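Local coordinates for transcriptional activator HlyU (Vibrio cholerae, PDB 4K2E), which binds DNA as a winged-helix regulator of the ArsR family and up-regulates expression of the hemolysin gene hlyA, at residues Leu69-Leu72 and Arg73-Leu77; Leu91-Thr94 and Glu95-Ala98. One frame throughout, in Å; residues are numbered along the deposited sequence.

Overall arrangement
Both interactions are local, and each spans one end of a helix; they follow one another in the chain without nesting or crossing. After helices 16-32, 35-40 and 51-58, interaction 1 lies at the C-terminal end of helix 62-74, where residues 69-77 turn the chain toward strand 78-83. The two antiparallel strands 78-83 and 86-91 form a hairpin that brings the chain back, and interaction 2 starts helix 94-108 at residues 91-98. The centres of the contacts are about 12 Å apart. Ser92 joins them, its N probably donating to Leu77 O and its OG lying very close to Gly76 O, so the exit of one helix is tied to the entry of the next.

Interaction 1: Leu69-Leu72 and Arg73-Leu77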
ATOM      1  N   LEU A  69     -15.131   7.467  -3.229  1.00 35.05           N
ATOM      2  CA  LEU A  69     -14.849   7.822  -4.601  1.00 31.13           C
ATOM      3  C   LEU A  69     -14.201   9.196  -4.657  1.00 32.91           C
ATOM      4  O   LEU A  69     -13.305   9.442  -5.479  1.00 34.84           O
ATOM      5  CB  LEU A  69     -16.116   7.785  -5.461  1.00 33.26           C
ATOM      6  CG  LEU A  69     -16.764   6.407  -5.660  1.00 35.54           C
ATOM      7  CD1 LEU A  69     -18.148   6.560  -6.325  1.00 36.04           C
ATOM      8  CD2 LEU A  69     -15.890   5.432  -6.459  1.00 35.22           C
ATOM      9  N   ALA A  70     -14.620  10.080  -3.760  1.00 32.45           N
ATOM     10  CA  ALA A  70     -14.118  11.444  -3.752  1.00 33.70           C
ATOM     11  C   ALA A  70     -12.615  11.461  -3.426  1.00 35.37           C
ATOM     12  O   ALA A  70     -11.835  12.207  -4.045  1.00 35.08           O
ATOM     13  CB  ALA A  70     -14.883  12.279  -2.777  1.00 36.72           C
ATOM     14  N   TRP A  71     -12.239  10.655  -2.436  1.00 35.14           N
ATOM     15  CA  TRP A  71     -10.841  10.462  -2.085  1.00 35.52           C
ATOM     16  C   TRP A  71     -10.058   9.898  -3.267  1.00 35.29           C
ATOM     17  O   TRP A  71      -9.009  10.439  -3.629  1.00 33.75           O
ATOM     18  CB  TRP A  71     -10.750   9.538  -0.862  1.00 39.46           C
ATOM     19  CG  TRP A  71      -9.364   9.398  -0.224  1.00 37.60           C
ATOM     20  CD1 TRP A  71      -8.171   9.157  -0.858  1.00 38.68           C
ATOM     21  CD2 TRP A  71      -9.078   9.421   1.173  1.00 37.29           C
ATOM     22  NE1 TRP A  71      -7.153   9.049   0.079  1.00 35.44           N
ATOM     23  CE2 TRP A  71      -7.690   9.204   1.328  1.00 37.41           C
ATOM     24  CE3 TRP A  71      -9.864   9.610   2.315  1.00 40.42           C
ATOM     25  CZ2 TRP A  71      -7.077   9.184   2.576  1.00 41.79           C
ATOM     26  CZ3 TRP A  71      -9.250   9.590   3.550  1.00 45.46           C
ATOM     27  CH2 TRP A  71      -7.873   9.375   3.668  1.00 44.05           C
ATOM     28  N   LEU A  72     -10.570   8.848  -3.907  1.00 31.83           N
ATOM     29  CA  LEU A  72      -9.842   8.280  -5.037  1.00 25.74           C
ATOM     30  C   LEU A  72      -9.684   9.287  -6.209  1.00 38.30           C
ATOM     31  O   LEU A  72      -8.674   9.269  -6.903  1.00 33.85           O
ATOM     32  CB  LEU A  72     -10.480   6.970  -5.518  1.00 26.88           C
ATOM     33  CG  LEU A  72     -10.546   5.836  -4.500  1.00 30.13           C
ATOM     34  CD1 LEU A  72     -11.404   4.693  -5.057  1.00 25.12           C
ATOM     35  CD2 LEU A  72      -9.100   5.319  -4.075  1.00 27.36           C
ATOM     36  N   ARG A  73     -10.688  10.143  -6.428  1.00 31.87           N
ATOM     37  CA  ARG A  73     -10.644  11.172  -7.482  1.00 29.76           C
ATOM     38  C   ARG A  73      -9.571  12.211  -7.082  1.00 37.88           C
ATOM     39  O   ARG A  73      -8.715  12.598  -7.876  1.00 38.42           O
ATOM     40  CB  ARG A  73     -12.004  11.870  -7.650  1.00 30.14           C
ATOM     41  CG  ARG A  73     -13.080  10.988  -8.313  1.00 34.30           C
ATOM     42  CD  ARG A  73     -14.113  11.763  -9.160  1.00 39.22           C
ATOM     43  NE  ARG A  73     -14.749  12.903  -8.506  1.00 44.44           N
ATOM     44  CZ  ARG A  73     -15.656  12.783  -7.549  1.00 47.42           C
ATOM     45  NH1 ARG A  73     -16.017  11.581  -7.103  1.00 49.31           N
ATOM     46  NH2 ARG A  73     -16.199  13.854  -7.030  1.00 38.15           N
ATOM     47  N   ARG A  74      -9.639  12.641  -5.835  1.00 35.59           N
ATOM     48  CA  ARG A  74      -8.789  13.717  -5.345  1.00 36.44           C
ATOM     49  C   ARG A  74      -7.298  13.344  -5.455  1.00 39.95           C
ATOM     50  O   ARG A  74      -6.481  14.162  -5.883  1.00 41.22           O
ATOM     51  CB  ARG A  74      -9.140  14.046  -3.894  1.00 34.26           C
ATOM     52  CG  ARG A  74      -8.203  15.067  -3.271  1.00 40.39           C
ATOM     53  CD  ARG A  74      -8.687  15.508  -1.913  1.00 35.61           C
ATOM     54  NE  ARG A  74      -8.813  14.373  -1.013  1.00 38.88           N
ATOM     55  CZ  ARG A  74      -9.955  13.958  -0.474  1.00 43.79           C
ATOM     56  NH1 ARG A  74     -11.108  14.582  -0.742  1.00 38.51           N
ATOM     57  NH2 ARG A  74      -9.947  12.919   0.348  1.00 37.11           N
ATOM     58  N   ASP A  75      -6.970  12.095  -5.145  1.00 36.39           N
ATOM     59  CA  ASP A  75      -5.570  11.681  -5.206  1.00 42.61           C
ATOM     60  C   ASP A  75      -5.138  11.093  -6.530  1.00 41.22           C
ATOM     61  O   ASP A  75      -3.999  10.664  -6.675  1.00 40.77           O
ATOM     62  CB  ASP A  75      -5.230  10.759  -4.034  1.00 42.00           C
ATOM     63  CG  ASP A  75      -5.148  11.516  -2.748  1.00 40.51           C
ATOM     64  OD1 ASP A  75      -4.901  12.719  -2.845  1.00 43.34           O
ATOM     65  OD2 ASP A  75      -5.367  10.944  -1.665  1.00 45.00           O
ATOM     66  N   GLY A  76      -6.046  11.072  -7.500  1.00 40.99           N
ATOM     67  CA  GLY A  76      -5.703  10.717  -8.866  1.00 41.01           C
ATOM     68  C   GLY A  76      -5.637   9.237  -9.176  1.00 39.56           C
ATOM     69  O   GLY A  76      -4.929   8.845 -10.102  1.00 44.92           O
ATOM     70  N   LEU A  77      -6.370   8.406  -8.431  1.00 32.11           N
ATOM     71  CA  LEU A  77      -6.256   6.954  -8.605  1.00 27.16           C
ATOM     72  C   LEU A  77      -7.315   6.455  -9.606  1.00 34.59           C
ATOM     73  O   LEU A  77      -7.284   5.312 -10.062  1.00 32.60           O
ATOM     74  CB  LEU A  77      -6.436   6.231  -7.282  1.00 26.27           C
ATOM     75  CG  LEU A  77      -5.144   6.236  -6.418  1.00 33.31           C
ATOM     76  CD1 LEU A  77      -5.045   7.471  -5.591  1.00 33.79           C
ATOM     77  CD2 LEU A  77      -5.126   5.016  -5.564  1.00 34.22           C
TER
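Arg74 folds its guanidinium back over the start of the Trp71 side chain, NH2 lying obliquely above the indole near its rim, 3.6 Å from Trp71 CG. The two planes are 54° apart, and CZ stands 5.1 Å from the centroid of the five-membered ring, a long cation-pi contact that is at most weakly attractive. The bend at chi3 of Arg74 (58°) turns an otherwise extended chain back along the helix. Asp75 approaches the same indole at its pyrrole end, with OD2 3.1 Å from Trp71 NE1 and the carboxylate nearly perpendicular to the ring. Arg37 makes a further cation-pi contact with Trp71, and Ala31 of helix 16-32 packs on it. On the inner side, Leu72 CD2 meets Leu77 CD2 at 4.3 Å, while Leu72 also rests on Ile40. The Leu72 carbonyl oxygen accepts a bond from Leu77 N (2.9 Å), and Gly76 N binds Arg73 O (3.1 Å). Gly76, with a positive phi (83°) that favours glycine, is where the chain leaves the helix. This is a Schellman motif, closing the C-terminal end of helix 62-74 and leading into the first strand of the winged-helix hairpin.

Interaction 2: Leu91-Thr94 and Glu95-Ala98; sequences LSST and EVKA
Ser93 and Val96 meet at the first turn of helix 94-108, where the serine hydroxyl oxygen caps the N-terminal end of the helix: Val96 N donates to Ser93 OG over 2.9 Å in a nearly straight bond (164°). With chi1 at 68°, OG sits between the backbone N and the carbonyl carbon of its own residue and is turned in toward the helix. The same oxygen lies 3.4 Å from Val96 CG1, a methyl that also approaches Leu91 CB and, beyond these segments, Leu77. Glu95 comes at Ser93 from another direction: its chain, bent at chi2 (74°), curls back until OE1 is 3.4 Å from Ser93 CB. Lys97 instead stretches out from the helix alongside the incoming chain. Its CG lies 4.0 Å from Leu91 CB, and its CE passes Ser92 O at 3.4 Å, so the aliphatic part of the lysine runs along the backbone leading from the strand. The Ser92 hydroxyl lies by Gly76 O, a probable hydrogen bond though an unusually short one. Backbone bonds from Lys97 N to Ser93 O and from Ala98 N to Thr94 O begin the regular helical pattern, while Glu95 and Ala98 pack on Tyr107 and Leu106 of the second subunit. The arrangement is a serine N-cap, here joining the last strand of the winged-helix hairpin to a C-terminal helix at the subunit interface.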
ATOM      1  N   LEU A  91      -9.628   2.889 -13.460  1.00 40.19           N
ATOM      2  CA  LEU A  91      -8.324   3.213 -12.824  1.00 37.16           C
ATOM      3  C   LEU A  91      -7.590   4.208 -13.692  1.00 43.93           C
ATOM      4  O   LEU A  91      -7.778   4.232 -14.917  1.00 42.74           O
ATOM      5  CB  LEU A  91      -7.477   1.961 -12.694  1.00 37.52           C
ATOM      6  CG  LEU A  91      -8.077   0.873 -11.813  1.00 35.42           C
ATOM      7  CD1 LEU A  91      -7.106  -0.311 -11.699  1.00 38.97           C
ATOM      8  CD2 LEU A  91      -8.431   1.393 -10.418  1.00 34.95           C
ATOM      9  N   SER A  92      -6.709   4.990 -13.080  1.00 38.90           N
ATOM     10  CA  SER A  92      -6.038   6.076 -13.768  1.00 47.29           C
ATOM     11  C   SER A  92      -4.577   5.756 -14.079  1.00 52.29           C
ATOM     12  O   SER A  92      -4.222   5.439 -15.211  1.00 57.05           O
ATOM     13  CB  SER A  92      -6.049   7.318 -12.885  1.00 52.15           C
ATOM     14  OG  SER A  92      -5.097   7.160 -11.829  1.00 56.01           O
ATOM     15  N   SER A  93      -3.741   5.854 -13.056  1.00 54.38           N
ATOM     16  CA  SER A  93      -2.289   5.879 -13.241  1.00 60.02           C
ATOM     17  C   SER A  93      -1.679   4.513 -13.518  1.00 54.90           C
ATOM     18  O   SER A  93      -2.255   3.487 -13.161  1.00 48.92           O
ATOM     19  CB  SER A  93      -1.619   6.473 -12.003  1.00 58.01           C
ATOM     20  OG  SER A  93      -1.752   5.604 -10.892  1.00 60.91           O
ATOM     21  N   THR A  94      -0.507   4.524 -14.148  1.00 53.77           N
ATOM     22  CA  THR A  94       0.315   3.332 -14.347  1.00 53.21           C
ATOM     23  C   THR A  94       0.602   2.666 -13.010  1.00 51.06           C
ATOM     24  O   THR A  94       0.578   1.434 -12.899  1.00 46.99           O
ATOM     25  CB  THR A  94       1.668   3.705 -14.990  1.00 57.84           C
ATOM     26  OG1 THR A  94       1.491   4.810 -15.882  1.00 64.96           O
ATOM     27  CG2 THR A  94       2.242   2.533 -15.764  1.00 59.21           C
ATOM     28  N   GLU A  95       0.879   3.492 -11.996  1.00 53.04           N
ATOM     29  CA  GLU A  95       1.251   2.994 -10.677  1.00 48.08           C
ATOM     30  C   GLU A  95       0.087   2.269 -10.035  1.00 41.48           C
ATOM     31  O   GLU A  95       0.262   1.168  -9.497  1.00 41.66           O
ATOM     32  CB  GLU A  95       1.722   4.121  -9.731  1.00 44.71           C
ATOM     33  CG  GLU A  95       3.017   4.807 -10.141  1.00 45.99           C
ATOM     34  CD  GLU A  95       2.851   5.748 -11.324  1.00 54.15           C
ATOM     35  OE1 GLU A  95       1.754   6.336 -11.488  1.00 52.39           O
ATOM     36  OE2 GLU A  95       3.822   5.883 -12.094  1.00 61.18           O
ATOM     37  N   VAL A  96      -1.101   2.877 -10.053  1.00 37.79           N
ATOM     38  CA  VAL A  96      -2.195   2.190  -9.400  1.00 34.96           C
ATOM     39  C   VAL A  96      -2.579   0.907 -10.149  1.00 35.84           C
ATOM     40  O   VAL A  96      -2.812  -0.118  -9.515  1.00 35.17           O
ATOM     41  CB  VAL A  96      -3.426   3.086  -9.043  1.00 49.92           C
ATOM     42  CG1 VAL A  96      -4.265   3.420 -10.260  1.00 47.29           C
ATOM     43  CG2 VAL A  96      -4.294   2.357  -8.035  1.00 52.67           C
ATOM     44  N   LYS A  97      -2.614   0.953 -11.474  1.00 42.66           N
ATOM     45  CA  LYS A  97      -2.881  -0.250 -12.260  1.00 45.69           C
ATOM     46  C   LYS A  97      -1.890  -1.375 -11.924  1.00 44.05           C
ATOM     47  O   LYS A  97      -2.297  -2.496 -11.669  1.00 39.84           O
ATOM     48  CB  LYS A  97      -2.843   0.048 -13.760  1.00 45.10           C
ATOM     49  CG  LYS A  97      -3.907   1.003 -14.224  1.00 45.02           C
ATOM     50  CD  LYS A  97      -3.771   1.261 -15.731  1.00 47.36           C
ATOM     51  CE  LYS A  97      -4.830   2.253 -16.204  1.00 51.63           C
ATOM     52  NZ  LYS A  97      -4.747   2.456 -17.701  1.00 57.33           N
ATOM     53  N   ALA A  98      -0.598  -1.060 -11.910  1.00 42.27           N
ATOM     54  CA  ALA A  98       0.428  -2.052 -11.557  1.00 42.60           C
ATOM     55  C   ALA A  98       0.225  -2.613 -10.140  1.00 38.14           C
ATOM     56  O   ALA A  98       0.330  -3.837  -9.892  1.00 40.78           O
ATOM     57  CB  ALA A  98       1.822  -1.441 -11.713  1.00 40.67           C
TER